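Local coordinates for mialostatin (Ixodes ricinus, PDB 6ZTK), which inhibits cysteine cathepsins of the tick midgut and of the host, and thereby restrains the proteolysis of blood proteins in the gut, at residues V70-Q73 and N79-L82; Y49-Q54 and V97-E102; F84-S89 and L131-D136. All blocks are in the same frame, centred on the assembly; numbering follows the deposited sequence.

Interaction 1: V70-Q73 and N79-L82; sequences VQTQ and NYKL. With TRT (fragment of triton X-100), chain C.
Val-70 and Leu-82, like Thr-72 and Tyr-80, lie side by side on one face of an antiparallel hairpin; Gln-71 and Lys-81 do so on the other, where Gln-73 and Asn-79 also project. The first two couples are non-hydrogen-bonded pairs. CG2 of Val-70 rests against CD2 of Leu-82 at 3.8 Å, and the methyl CG2 of Thr-72 touches CD2 of the Tyr-80 ring obliquely at 3.5 Å. Beta-branched residues suit such strands: Thr-72 offers its methyl to the ring, and its OG1 is hydrogen-bonded to Gln-36 NE2 of the edge strand.

On the other face, Lys-81 is stretched straight out, with CG opposite its backbone nitrogen (chi1 180°), and its methylene CD passes 3.7 Å from OE1 of Gln-71. A water joins this pair by donating both to OE1 of Gln-71 and to the carbonyl O of Lys-81. Two backbone hydrogen bonds also join Gln-71 and Lys-81; Lys-81 N reaches Gln-71 O at 2.8 Å, almost straight.

Gln-73 O is gripped twice. Asn-79 N meets it at 2.8 Å, nearly head-on, whereas Asn-79 ND2 comes in at 3.2 Å from above the carbonyl plane. The same ND2 also binds Val-75 O, so this short amide ties the strand to the turn. Gln-73 begins the Gln-Ile-Val-Ala-Gly sequence, the QxVxG motif whose hairpin loop enters the protease cleft in other cystatins. OE1 of Gln-73 lies 3.5 Å from C3 of the detergent fragment.

Leu-46 of helix 41-52 covers Tyr-80 and Leu-82, and Phe-43 covers Val-70. Trp-33 lies against the opposite face, while strands 34-36 and 113-122 flank the hairpin.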
loop_
_atom_site.group_PDB
_atom_site.type_symbol
_atom_site.label_atom_id
_atom_site.label_comp_id
_atom_site.label_asym_id
_atom_site.label_seq_id
_atom_site.Cartn_x
_atom_site.Cartn_y
_atom_site.Cartn_z
ATOM N N VAL A 70 -6.240 -3.491 8.765
ATOM C CA VAL A 70 -6.865 -2.210 8.347
ATOM C C VAL A 70 -7.542 -1.596 9.545
ATOM O O VAL A 70 -8.355 -2.293 10.185
ATOM C CB VAL A 70 -7.907 -2.415 7.252
ATOM C CG1 VAL A 70 -8.573 -1.085 6.876
ATOM C CG2 VAL A 70 -7.300 -3.035 6.065
ATOM N N GLN A 71 -7.233 -0.347 9.838
ATOM C CA GLN A 71 -7.992 0.404 10.849
ATOM C C GLN A 71 -8.444 1.719 10.211
ATOM O O GLN A 71 -7.761 2.221 9.294
ATOM C CB GLN A 71 -7.125 0.725 12.057
ATOM C CG GLN A 71 -6.729 -0.543 12.857
ATOM C CD GLN A 71 -5.558 -0.168 13.728
ATOM O OE1 GLN A 71 -4.437 0.032 13.260
ATOM N NE2 GLN A 71 -5.827 -0.047 15.004
ATOM N N THR A 72 -9.530 2.276 10.734
ATOM C CA THR A 72 -10.102 3.516 10.166
ATOM C C THR A 72 -10.401 4.528 11.253
ATOM O O THR A 72 -10.707 4.174 12.416
ATOM C CB THR A 72 -11.329 3.207 9.317
ATOM O OG1 THR A 72 -12.282 2.590 10.189
ATOM C CG2 THR A 72 -11.047 2.390 8.095
ATOM N N GLN A 73 -10.426 5.782 10.836
ATOM C CA GLN A 73 -10.862 6.880 11.729
ATOM C C GLN A 73 -11.381 8.010 10.869
ATOM O O GLN A 73 -10.788 8.273 9.815
ATOM C CB GLN A 73 -9.744 7.536 12.571
ATOM C CG GLN A 73 -9.489 6.929 13.889
ATOM C CD GLN A 73 -8.545 7.821 14.662
ATOM O OE1 GLN A 73 -7.386 7.450 14.787
ATOM N NE2 GLN A 73 -9.010 9.033 14.991
ATOM N N ASN A 79 -9.939 8.203 7.096
ATOM C CA ASN A 79 -8.515 7.850 7.155
ATOM C C ASN A 79 -8.371 6.343 7.347
ATOM O O ASN A 79 -9.116 5.745 8.156
ATOM C CB ASN A 79 -7.832 8.582 8.302
ATOM C CG ASN A 79 -7.988 10.075 8.143
ATOM O OD1 ASN A 79 -7.278 10.672 7.330
ATOM N ND2 ASN A 79 -8.946 10.664 8.830
ATOM N N TYR A 80 -7.403 5.778 6.650
ATOM C CA TYR A 80 -7.149 4.324 6.637
ATOM C C TYR A 80 -5.718 4.087 7.072
ATOM O O TYR A 80 -4.775 4.672 6.503
ATOM C CB TYR A 80 -7.362 3.744 5.236
ATOM C CG TYR A 80 -8.752 3.879 4.732
ATOM C CD1 TYR A 80 -9.128 5.052 4.083
ATOM C CD2 TYR A 80 -9.734 2.931 4.922
ATOM C CE1 TYR A 80 -10.417 5.239 3.639
ATOM C CE2 TYR A 80 -11.034 3.113 4.499
ATOM C CZ TYR A 80 -11.373 4.259 3.813
ATOM O OH TYR A 80 -12.686 4.428 3.460
ATOM N N LYS A 81 -5.510 3.267 8.087
ATOM C CA LYS A 81 -4.171 2.851 8.524
ATOM C C LYS A 81 -4.014 1.390 8.098
ATOM O O LYS A 81 -4.770 0.529 8.599
ATOM C CB LYS A 81 -3.975 3.027 10.034
ATOM C CG LYS A 81 -2.609 2.596 10.501
ATOM C CD LYS A 81 -2.430 2.908 11.999
ATOM C CE LYS A 81 -1.089 2.393 12.472
ATOM N NZ LYS A 81 -0.951 2.526 13.949
ATOM N N LEU A 82 -3.124 1.163 7.142
ATOM C CA LEU A 82 -2.960 -0.157 6.478
ATOM C C LEU A 82 -1.621 -0.747 6.863
ATOM O O LEU A 82 -0.581 -0.065 6.754
ATOM C CB LEU A 82 -3.035 0.045 4.973
ATOM C CG LEU A 82 -4.253 0.793 4.467
ATOM C CD1 LEU A 82 -4.130 0.964 2.941
ATOM C CD2 LEU A 82 -5.514 0.070 4.793
HETATM O O24 TRT C . 0.171 20.016 4.163
HETATM C C23 TRT C . -0.998 19.641 3.493
HETATM C C22 TRT C . -0.742 18.292 2.867
HETATM O O21 TRT C . -1.734 17.356 3.282
HETATM C C20 TRT C . -1.426 16.653 4.481
HETATM C C19 TRT C . -2.558 16.831 5.472
HETATM O O18 TRT C . -3.779 16.389 4.893
HETATM C C17 TRT C . -4.946 16.896 5.551
HETATM C C16 TRT C . -5.440 15.963 6.650
HETATM O O15 TRT C . -4.330 15.250 7.212
HETATM C C12 TRT C . -4.469 14.654 8.448
HETATM C C13 TRT C . -5.622 14.000 8.848
HETATM C C14 TRT C . -5.690 13.411 10.105
HETATM C C11 TRT C . -3.378 14.680 9.292
HETATM C C10 TRT C . -3.449 14.062 10.526
HETATM C C9 TRT C . -4.602 13.443 10.982
HETATM C C6 TRT C . -4.687 12.880 12.411
HETATM C C8 TRT C . -5.337 14.060 13.136
HETATM C C7 TRT C . -3.335 12.641 13.100
HETATM C C5 TRT C . -5.711 11.730 12.598
HETATM C C1 TRT C . -5.431 10.270 12.183
HETATM C C2 TRT C . -4.544 9.616 13.235
HETATM C C4 TRT C . -4.739 10.201 10.836
HETATM C C3 TRT C . -6.757 9.508 12.085
HETATM O O HOH W 1 -3.680 -0.994 10.811
#

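Interaction 2: Y49-Q54 and V97-E102. With SO4 (sulfate ion), chain D.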
loop_
_atom_site.group_PDB
_atom_site.type_symbol
_atom_site.label_atom_id
_atom_site.label_comp_id
_atom_site.label_asym_id
_atom_site.label_seq_id
_atom_site.Cartn_x
_atom_site.Cartn_y
_atom_site.Cartn_z
ATOM N N TYR A 49 -2.693 1.489 -3.939
ATOM C CA TYR A 49 -2.502 2.934 -4.149
ATOM C C TYR A 49 -1.252 3.401 -3.389
ATOM O O TYR A 49 -0.383 4.087 -3.907
ATOM C CB TYR A 49 -3.723 3.767 -3.806
ATOM C CG TYR A 49 -3.404 5.215 -3.920
ATOM C CD1 TYR A 49 -3.202 5.825 -5.152
ATOM C CD2 TYR A 49 -3.272 5.993 -2.777
ATOM C CE1 TYR A 49 -2.871 7.185 -5.234
ATOM C CE2 TYR A 49 -2.975 7.338 -2.867
ATOM C CZ TYR A 49 -2.712 7.909 -4.079
ATOM O OH TYR A 49 -2.398 9.268 -4.119
ATOM N N ALA A 50 -1.142 3.018 -2.108
ATOM C CA ALA A 50 -0.037 3.478 -1.273
ATOM C C ALA A 50 1.281 3.077 -1.912
ATOM O O ALA A 50 2.210 3.851 -2.007
ATOM C CB ALA A 50 -0.180 2.900 0.123
ATOM N N VAL A 51 1.440 1.798 -2.303
ATOM C CA VAL A 51 2.757 1.330 -2.867
ATOM C C VAL A 51 3.059 2.069 -4.170
ATOM O O VAL A 51 4.243 2.331 -4.419
ATOM C CB VAL A 51 2.888 -0.195 -3.121
ATOM C CG1 VAL A 51 2.681 -0.975 -1.852
ATOM C CG2 VAL A 51 2.087 -0.765 -4.267
ATOM N N SER A 52 2.031 2.465 -4.887
ATOM C CA SER A 52 2.233 3.160 -6.199
ATOM C C SER A 52 2.888 4.522 -5.968
ATOM O O SER A 52 3.418 5.082 -6.954
ATOM C CB SER A 52 0.974 3.308 -6.937
ATOM O OG SER A 52 0.144 4.358 -6.530
ATOM N N THR A 53 2.818 5.089 -4.763
ATOM C CA THR A 53 3.356 6.455 -4.488
ATOM C C THR A 53 4.830 6.402 -4.092
ATOM O O THR A 53 5.447 7.465 -3.873
ATOM C CB THR A 53 2.505 7.164 -3.428
ATOM O OG1 THR A 53 2.776 6.538 -2.151
ATOM C CG2 THR A 53 1.045 7.205 -3.747
ATOM N N GLN A 54 5.447 5.209 -3.908
ATOM C CA GLN A 54 6.764 5.069 -3.297
ATOM C C GLN A 54 7.814 4.771 -4.351
ATOM O O GLN A 54 7.894 3.634 -4.863
ATOM C CB GLN A 54 6.673 4.059 -2.178
ATOM C CG GLN A 54 5.626 4.418 -1.141
ATOM C CD GLN A 54 6.000 5.678 -0.379
ATOM O OE1 GLN A 54 7.057 5.736 0.230
ATOM N NE2 GLN A 54 5.163 6.669 -0.458
ATOM N N VAL A 97 5.795 3.558 -17.047
ATOM C CA VAL A 97 4.659 2.616 -16.799
ATOM C C VAL A 97 3.760 3.200 -15.706
ATOM O O VAL A 97 4.258 3.661 -14.739
ATOM C CB VAL A 97 5.150 1.199 -16.409
ATOM C CG1 VAL A 97 5.744 1.097 -15.000
ATOM C CG2 VAL A 97 4.032 0.189 -16.538
ATOM N N GLU A 98 2.444 3.136 -15.888
ATOM C CA GLU A 98 1.463 3.371 -14.805
ATOM C C GLU A 98 1.461 2.142 -13.882
ATOM O O GLU A 98 1.288 1.007 -14.401
ATOM C CB GLU A 98 0.111 3.587 -15.492
ATOM C CG GLU A 98 -1.034 3.986 -14.591
ATOM C CD GLU A 98 -2.397 3.978 -15.293
ATOM O OE1 GLU A 98 -2.445 3.986 -16.556
ATOM O OE2 GLU A 98 -3.419 3.941 -14.581
ATOM N N TYR A 99 1.570 2.317 -12.549
ATOM C CA TYR A 99 1.473 1.166 -11.616
ATOM C C TYR A 99 0.052 0.616 -11.720
ATOM O O TYR A 99 -0.918 1.401 -11.652
ATOM C CB TYR A 99 1.775 1.573 -10.165
ATOM C CG TYR A 99 1.611 0.438 -9.181
ATOM C CD1 TYR A 99 0.356 0.116 -8.680
ATOM C CD2 TYR A 99 2.689 -0.350 -8.820
ATOM C CE1 TYR A 99 0.162 -0.975 -7.848
ATOM C CE2 TYR A 99 2.505 -1.462 -8.015
ATOM C CZ TYR A 99 1.249 -1.773 -7.539
ATOM O OH TYR A 99 1.067 -2.844 -6.714
ATOM N N SER A 100 -0.066 -0.706 -11.751
ATOM C CA SER A 100 -1.313 -1.454 -11.459
ATOM C C SER A 100 -0.959 -2.802 -10.844
ATOM O O SER A 100 0.163 -3.313 -11.052
ATOM C CB SER A 100 -2.158 -1.622 -12.726
ATOM O OG SER A 100 -1.587 -2.622 -13.559
ATOM N N LYS A 101 -1.872 -3.333 -9.997
ATOM C CA LYS A 101 -1.746 -4.666 -9.388
ATOM C C LYS A 101 -1.551 -5.707 -10.516
ATOM O O LYS A 101 -0.695 -6.578 -10.379
ATOM C CB LYS A 101 -3.022 -5.004 -8.592
ATOM C CG LYS A 101 -3.136 -6.470 -8.170
ATOM C CD LYS A 101 -4.363 -6.762 -7.335
ATOM C CE LYS A 101 -4.579 -8.238 -7.068
ATOM N NZ LYS A 101 -5.984 -8.515 -6.673
ATOM N N GLU A 102 -2.353 -5.614 -11.526
ATOM C CA GLU A 102 -2.288 -6.642 -12.626
ATOM C C GLU A 102 -0.900 -6.656 -13.329
ATOM O O GLU A 102 -0.240 -7.741 -13.562
ATOM C CB GLU A 102 -3.372 -6.313 -13.652
ATOM C CG GLU A 102 -4.729 -6.082 -13.024
ATOM C CD GLU A 102 -5.205 -4.635 -13.086
ATOM O OE1 GLU A 102 -4.920 -3.826 -12.162
ATOM O OE2 GLU A 102 -5.843 -4.301 -14.112
HETATM S S SO4 D . -3.887 -7.900 -3.211
HETATM O O1 SO4 D . -2.546 -7.507 -3.578
HETATM O O2 SO4 D . -4.049 -7.848 -1.770
HETATM O O3 SO4 D . -4.097 -9.249 -3.668
HETATM O O4 SO4 D . -4.862 -7.027 -3.836
#
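Helix 41-52 of the cystatin fold here meets the long excursion between strands 78-92 and 113-122, through Val-51 and Ser-52 on the helix and Tyr-99 on the loop. Tyr-99 CG stands opposite the backbone nitrogen (chi1 177°), which sends the ring toward the helix. CA of Ser-52 lies over one face of that ring, and CB of Ser-52 is 3.7 Å from Tyr-99 CD1. A small residue suits this place, because the flat ring can come right up to the helix backbone. The hydroxyl OG of Ser-52 turns back into the helix instead, donating to Tyr-49 O at 2.7 Å. Farther along the ring, Val-51 CG2 lies 3.4 Å from Tyr-99 OH, though Val-51 has two conformers and this approach belongs to one of them. Side chain and ring are set obliquely there.

Cys-104, disulfide-bonded to Cys-91, also touches Tyr-99, so the ring lies where the excursion is tied back to the sheet. The OH of Tyr-99 is hydrogen-bonded to both His-48 ND1 and Thr-63 OG1. A sulfate, probably from the crystallisation liquor, binds His-48 NE2 and, weakly, Lys-101 NZ, which is 3.4 Å from sulfate O4. Tyrosine thus does two jobs: its ring gives the loop an apolar footing on the helix, and its polar end is held by His-48 and Thr-63, which would fix how far the ring can slide.

Interaction 3: F84-S89 and L131-D136. With TRT (fragment of triton X-100), chain C.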
loop_
_atom_site.group_PDB
_atom_site.type_symbol
_atom_site.label_atom_id
_atom_site.label_comp_id
_atom_site.label_asym_id
_atom_site.label_seq_id
_atom_site.Cartn_x
_atom_site.Cartn_y
_atom_site.Cartn_z
ATOM N N PHE A 84 0.722 -3.995 5.646
ATOM C CA PHE A 84 0.770 -4.971 4.552
ATOM C C PHE A 84 2.188 -5.354 4.242
ATOM O O PHE A 84 3.129 -4.587 4.466
ATOM C CB PHE A 84 0.061 -4.370 3.326
ATOM C CG PHE A 84 0.519 -3.000 2.932
ATOM C CD1 PHE A 84 1.569 -2.784 2.043
ATOM C CD2 PHE A 84 -0.110 -1.931 3.499
ATOM C CE1 PHE A 84 2.015 -1.512 1.727
ATOM C CE2 PHE A 84 0.335 -0.658 3.213
ATOM C CZ PHE A 84 1.391 -0.448 2.323
ATOM N N THR A 85 2.380 -6.547 3.707
ATOM C CA THR A 85 3.699 -6.981 3.238
ATOM C C THR A 85 3.913 -6.583 1.775
ATOM O O THR A 85 2.917 -6.546 1.017
ATOM C CB THR A 85 3.882 -8.506 3.428
ATOM O OG1 THR A 85 2.797 -9.147 2.764
ATOM C CG2 THR A 85 3.915 -8.844 4.886
ATOM N N THR A 86 5.132 -6.304 1.397
ATOM C CA THR A 86 5.514 -5.923 0.036
ATOM C C THR A 86 6.682 -6.792 -0.454
ATOM O O THR A 86 7.431 -7.374 0.368
ATOM C CB THR A 86 5.852 -4.428 -0.122
ATOM O OG1 THR A 86 7.044 -4.109 0.595
ATOM C CG2 THR A 86 4.691 -3.580 0.349
ATOM N N THR A 87 6.919 -6.743 -1.746
ATOM C CA THR A 87 8.101 -7.334 -2.397
ATOM C C THR A 87 8.318 -6.559 -3.695
ATOM O O THR A 87 7.384 -5.865 -4.120
ATOM C CB THR A 87 7.846 -8.834 -2.629
ATOM O OG1 THR A 87 9.116 -9.487 -2.819
ATOM C CG2 THR A 87 6.849 -9.095 -3.704
ATOM N N GLN A 88 9.512 -6.685 -4.256
ATOM C CA GLN A 88 9.850 -5.982 -5.505
ATOM C C GLN A 88 8.908 -6.463 -6.602
ATOM O O GLN A 88 8.711 -7.710 -6.764
ATOM C CB GLN A 88 11.311 -6.237 -5.847
ATOM C CG GLN A 88 11.831 -5.415 -7.011
ATOM C CD GLN A 88 13.306 -5.693 -7.223
ATOM O OE1 GLN A 88 14.155 -5.222 -6.443
ATOM N NE2 GLN A 88 13.599 -6.464 -8.245
ATOM N N SER A 89 8.330 -5.539 -7.379
ATOM C CA SER A 89 7.519 -5.897 -8.562
ATOM C C SER A 89 8.444 -5.945 -9.783
ATOM O O SER A 89 9.603 -5.566 -9.702
ATOM C CB SER A 89 6.375 -4.955 -8.860
ATOM O OG SER A 89 6.836 -3.795 -9.575
ATOM N N LEU A 131 -0.450 9.954 3.662
ATOM C CA LEU A 131 0.162 10.835 4.697
ATOM C C LEU A 131 1.471 10.269 5.232
ATOM O O LEU A 131 2.346 11.029 5.639
ATOM C CB LEU A 131 -0.811 10.995 5.852
ATOM C CG LEU A 131 -2.156 11.636 5.546
ATOM C CD1 LEU A 131 -2.967 11.766 6.835
ATOM C CD2 LEU A 131 -1.933 12.980 4.891
ATOM N N SER A 132 1.600 8.949 5.283
ATOM C CA SER A 132 2.790 8.308 5.838
ATOM C C SER A 132 2.987 6.956 5.145
ATOM O O SER A 132 1.985 6.351 4.727
ATOM C CB SER A 132 2.677 8.145 7.346
ATOM O OG SER A 132 1.675 7.263 7.674
ATOM N N TYR A 133 4.243 6.521 5.095
ATOM C CA TYR A 133 4.571 5.159 4.554
ATOM C C TYR A 133 5.895 4.782 5.161
ATOM O O TYR A 133 6.916 5.468 4.887
ATOM C CB TYR A 133 4.590 5.204 3.025
ATOM C CG TYR A 133 4.748 3.851 2.366
ATOM C CD1 TYR A 133 5.968 3.188 2.343
ATOM C CD2 TYR A 133 3.683 3.306 1.691
ATOM C CE1 TYR A 133 6.093 1.966 1.692
ATOM C CE2 TYR A 133 3.796 2.086 1.007
ATOM C CZ TYR A 133 4.999 1.426 1.046
ATOM O OH TYR A 133 5.102 0.221 0.364
ATOM N N HIS A 134 5.910 3.752 5.992
ATOM C CA HIS A 134 7.153 3.312 6.622
ATOM C C HIS A 134 7.198 1.793 6.696
ATOM O O HIS A 134 6.176 1.216 6.997
ATOM C CB HIS A 134 7.286 3.906 8.023
ATOM C CG HIS A 134 8.559 3.521 8.689
ATOM N ND1 HIS A 134 8.621 2.473 9.613
ATOM C CD2 HIS A 134 9.820 3.975 8.525
ATOM C CE1 HIS A 134 9.881 2.349 10.014
ATOM N NE2 HIS A 134 10.620 3.224 9.357
ATOM N N CYS A 135 8.392 1.249 6.510
ATOM C CA CYS A 135 8.546 -0.214 6.493
ATOM C C CYS A 135 9.697 -0.645 7.362
ATOM O O CYS A 135 10.648 0.099 7.599
ATOM C CB CYS A 135 8.767 -0.769 5.096
ATOM S SG CYS A 135 7.638 -0.075 3.859
ATOM N N ASP A 136 9.600 -1.905 7.757
ATOM C CA ASP A 136 10.688 -2.674 8.388
ATOM C C ASP A 136 10.930 -3.938 7.585
ATOM O O ASP A 136 10.009 -4.458 6.969
ATOM C CB ASP A 136 10.306 -3.052 9.815
ATOM C CG ASP A 136 10.136 -1.858 10.753
ATOM O OD1 ASP A 136 11.020 -0.980 10.732
ATOM O OD2 ASP A 136 9.113 -1.802 11.410
HETATM O O24 TRT C . 0.171 20.016 4.163
HETATM C C23 TRT C . -0.998 19.641 3.493
HETATM C C22 TRT C . -0.742 18.292 2.867
HETATM O O21 TRT C . -1.734 17.356 3.282
HETATM C C20 TRT C . -1.426 16.653 4.481
HETATM C C19 TRT C . -2.558 16.831 5.472
HETATM O O18 TRT C . -3.779 16.389 4.893
HETATM C C17 TRT C . -4.946 16.896 5.551
HETATM C C16 TRT C . -5.440 15.963 6.650
HETATM O O15 TRT C . -4.330 15.250 7.212
HETATM C C12 TRT C . -4.469 14.654 8.448
HETATM C C13 TRT C . -5.622 14.000 8.848
HETATM C C14 TRT C . -5.690 13.411 10.105
HETATM C C11 TRT C . -3.378 14.680 9.292
HETATM C C10 TRT C . -3.449 14.062 10.526
HETATM C C9 TRT C . -4.602 13.443 10.982
HETATM C C6 TRT C . -4.687 12.880 12.411
HETATM C C8 TRT C . -5.337 14.060 13.136
HETATM C C7 TRT C . -3.335 12.641 13.100
HETATM C C5 TRT C . -5.711 11.730 12.598
HETATM C C1 TRT C . -5.431 10.270 12.183
HETATM C C2 TRT C . -4.544 9.616 13.235
HETATM C C4 TRT C . -4.739 10.201 10.836
HETATM C C3 TRT C . -6.757 9.508 12.085
HETATM O O HOH W 2 7.522 -1.264 0.288
#
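Tyr-133 reaches across to Phe-84 and Thr-86, and the close part of the meeting is aromatic. Tyr-133 CE2 comes up to the edge of the Phe-84 ring, near its plane, 3.7 Å from CZ. The two rings meet obliquely, with planes at 61° and centroids 5.9 Å apart. Phe-84 takes the less common first torsion (chi1 51°), with CG tucked between its own backbone N and carbonyl carbon, and the ring swings from there toward the tyrosine. Val-51 of helix 41-52 touches Phe-84, Thr-86 and Tyr-133 alike, so bulky apolar surface is well placed on this side.

Strands 78-92 and 127-136 are not neighbours in the sheet. Strand 113-122 runs between them, and the side chains meet over it on the concave face that wraps the helix, the characteristic cystatin arrangement. Cys-115 of the intervening strand lies against both rings and is disulfide-bonded to Cys-135.

Contact is looser around the tyrosine hydroxyl. Thr-86 CG2 approaches Tyr-133 OH at 3.8 Å from the opposite direction, while their oxygens are linked through a water, 2.9 Å from Thr-86 OG1 and in the plane of the tyrosine ring at its edge. Threonine serves both needs, with a methyl for packing and a hydroxyl for the water. At the other end of 131-136, Leu-131 and Ser-132 both face Ile-118 in a classic beta bulge. There Leu-131 turns from the helix side, and its CD1 lies 3.6 Å from C12 of the detergent fragment.

How the interactions relate
Along the chain, interaction 1 is nested within the span closed by interaction 2, whereas interaction 3 opens after interaction 1 closes and alternates with interaction 2. Interactions 1 and 3 share strand 78-92 and have centres about 15 Å apart; both also touch the detergent fragment, through Gln-73 and Leu-131. Interactions 2 and 3, with centres about 12 Å apart, meet directly where Gln-54 OE1 lies 3.5 Å from Tyr-133 CD1. Interactions 1 and 2, about 19 Å between centres, sit on opposite sides of the chain's centre. Interactions 1, in the hairpin that probably enters the protease cleft as in other cystatins, and 3 lie on the sheet wrapping helix 41-52; interaction 2 joins that helix to the disulfide-tied loop.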